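Local coordinates for protein Hcp1 family type VI secretion system effector (Yersinia pestis, PDB 3V4H) that probably serves as an Hcp-type component of a type VI secretion system, forming ring-shaped hexamers of the kind that stack into the secretion tube, at residues 92-95 with 96-100. Numbering follows the deposited sequence.
Sequences NLLS and YCLLG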
loop_
_atom_site.group_PDB
_atom_site.type_symbol
_atom_site.label_atom_id
_atom_site.label_comp_id
_atom_site.label_asym_id
_atom_site.label_seq_id
_atom_site.Cartn_x
_atom_site.Cartn_y
_atom_site.Cartn_z
ATOM N N ASN A 92 20.637 27.477 -0.420
ATOM C CA ASN A 92 21.963 27.196 -0.982
ATOM C C ASN A 92 21.965 25.806 -1.605
ATOM O O ASN A 92 22.504 25.601 -2.689
ATOM C CB ASN A 92 23.068 27.293 0.094
ATOM C CG ASN A 92 23.509 28.722 0.368
ATOM O OD1 ASN A 92 23.376 29.576 -0.467
ATOM N ND2 ASN A 92 24.040 28.975 1.554
ATOM N N LEU A 93 21.344 24.846 -0.932
ATOM C CA LEU A 93 21.246 23.495 -1.482
ATOM C C LEU A 93 20.479 23.534 -2.793
ATOM O O LEU A 93 20.873 22.912 -3.761
ATOM C CB LEU A 93 20.572 22.545 -0.496
ATOM C CG LEU A 93 21.367 22.229 0.757
ATOM C CD1 LEU A 93 20.484 21.563 1.834
ATOM C CD2 LEU A 93 22.573 21.362 0.409
ATOM N N LEU A 94 19.392 24.297 -2.835
ATOM C CA LEU A 94 18.597 24.405 -4.062
ATOM C C LEU A 94 19.405 25.053 -5.213
ATOM O O LEU A 94 19.359 24.572 -6.358
ATOM C CB LEU A 94 17.287 25.170 -3.793
ATOM C CG LEU A 94 16.430 25.477 -5.013
ATOM C CD1 LEU A 94 16.167 24.204 -5.800
ATOM C CD2 LEU A 94 15.136 26.152 -4.575
ATOM N N SER A 95 20.143 26.128 -4.924
ATOM C CA SER A 95 21.039 26.741 -5.936
ATOM C C SER A 95 22.062 25.749 -6.507
ATOM O O SER A 95 22.187 25.638 -7.723
ATOM C CB SER A 95 21.835 27.931 -5.370
ATOM O OG SER A 95 20.990 28.933 -4.855
ATOM N N TYR A 96 22.800 25.055 -5.632
ATOM C CA TYR A 96 23.879 24.145 -6.066
ATOM C C TYR A 96 23.310 23.059 -6.953
ATOM O O TYR A 96 23.940 22.637 -7.934
ATOM C CB TYR A 96 24.592 23.485 -4.872
ATOM C CG TYR A 96 25.702 24.316 -4.246
ATOM C CD1 TYR A 96 27.011 23.857 -4.219
ATOM C CD2 TYR A 96 25.429 25.557 -3.669
ATOM C CE1 TYR A 96 28.033 24.616 -3.649
ATOM C CE2 TYR A 96 26.426 26.311 -3.080
ATOM C CZ TYR A 96 27.730 25.838 -3.074
ATOM O OH TYR A 96 28.699 26.588 -2.477
ATOM N N CYS A 97 22.103 22.627 -6.615
ATOM C CA CYS A 97 21.388 21.661 -7.417
ATOM C C CYS A 97 21.090 22.218 -8.797
ATOM O O CYS A 97 21.538 21.649 -9.790
ATOM C CB CYS A 97 20.107 21.230 -6.721
ATOM S SG CYS A 97 19.281 19.925 -7.635
ATOM N N LEU A 98 20.390 23.350 -8.853
ATOM C CA LEU A 98 19.974 23.981 -10.125
ATOM C C LEU A 98 21.157 24.249 -11.043
ATOM O O LEU A 98 21.056 24.048 -12.243
ATOM C CB LEU A 98 19.210 25.294 -9.877
ATOM C CG LEU A 98 17.806 25.260 -9.234
ATOM C CD1 LEU A 98 17.302 26.667 -8.938
ATOM C CD2 LEU A 98 16.822 24.510 -10.114
ATOM N N LEU A 99 22.275 24.695 -10.472
ATOM C CA LEU A 99 23.486 25.004 -11.238
ATOM C C LEU A 99 24.431 23.809 -11.510
ATOM O O LEU A 99 25.274 23.905 -12.379
ATOM C CB LEU A 99 24.293 26.083 -10.517
ATOM C CG LEU A 99 23.632 27.419 -10.185
ATOM C CD1 LEU A 99 24.636 28.261 -9.400
ATOM C CD2 LEU A 99 23.154 28.139 -11.438
ATOM N N GLY A 100 24.300 22.694 -10.790
ATOM C CA GLY A 100 25.240 21.567 -10.958
ATOM C C GLY A 100 26.605 21.892 -10.378
ATOM O O GLY A 100 27.641 21.531 -10.927
#
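Tyr96 and Asn92 meet one turn apart on the helix 90-99, the chain's single helix in an otherwise beta-rich Hcp fold, and this helix ends in a Schellman motif at Gly100. The helical assignment rests on four successive i+4 backbone bonds, from Tyr96 N to Asn92 O, Cys97 N to Leu93 O, Leu98 N to Leu94 O and Leu99 N to Ser95 O; the first is nearly straight, with an N-H...O angle of 170°.

Followed outward, the Tyr96 side chain keeps returning to one oxygen. Its CB is 3.7 Å from Asn92 O, CG much the same, and CD2 closes to 3.1 Å from Asn92 O before CE2 falls back to 4.0 Å from that oxygen. Asn92 O lies near the ring plane, so the CD2 edge of the ring, not a face, abuts the carbonyl that already accepts the Tyr96 N-H. Having CG opposite the carbonyl carbon (chi1 -84°) sends the ring back along the helix. Lys101 makes a cation-pi contact with this ring, and Ile36 and Ile130 also pack on Tyr96.

On another side of the helix, Leu94 CD1 reaches Leu98 CG at 3.9 Å, the two side chains crossing at a slant. This apolar pair lies toward a second subunit, where Trp56 of that subunit touches Leu94 and its Tyr177 touches Leu98. Leu93 and Cys97 instead pack on Ile130 of strand 128-138 in their own chain, so the helix bridges a sheet and the subunit interface.

Ser95 OG bonds back to Pro91 O. At the C-terminal end, Gly100 has positive phi (72°), and its N donates to Cys97 O at 3.1 Å and, weakly, to Tyr96 O.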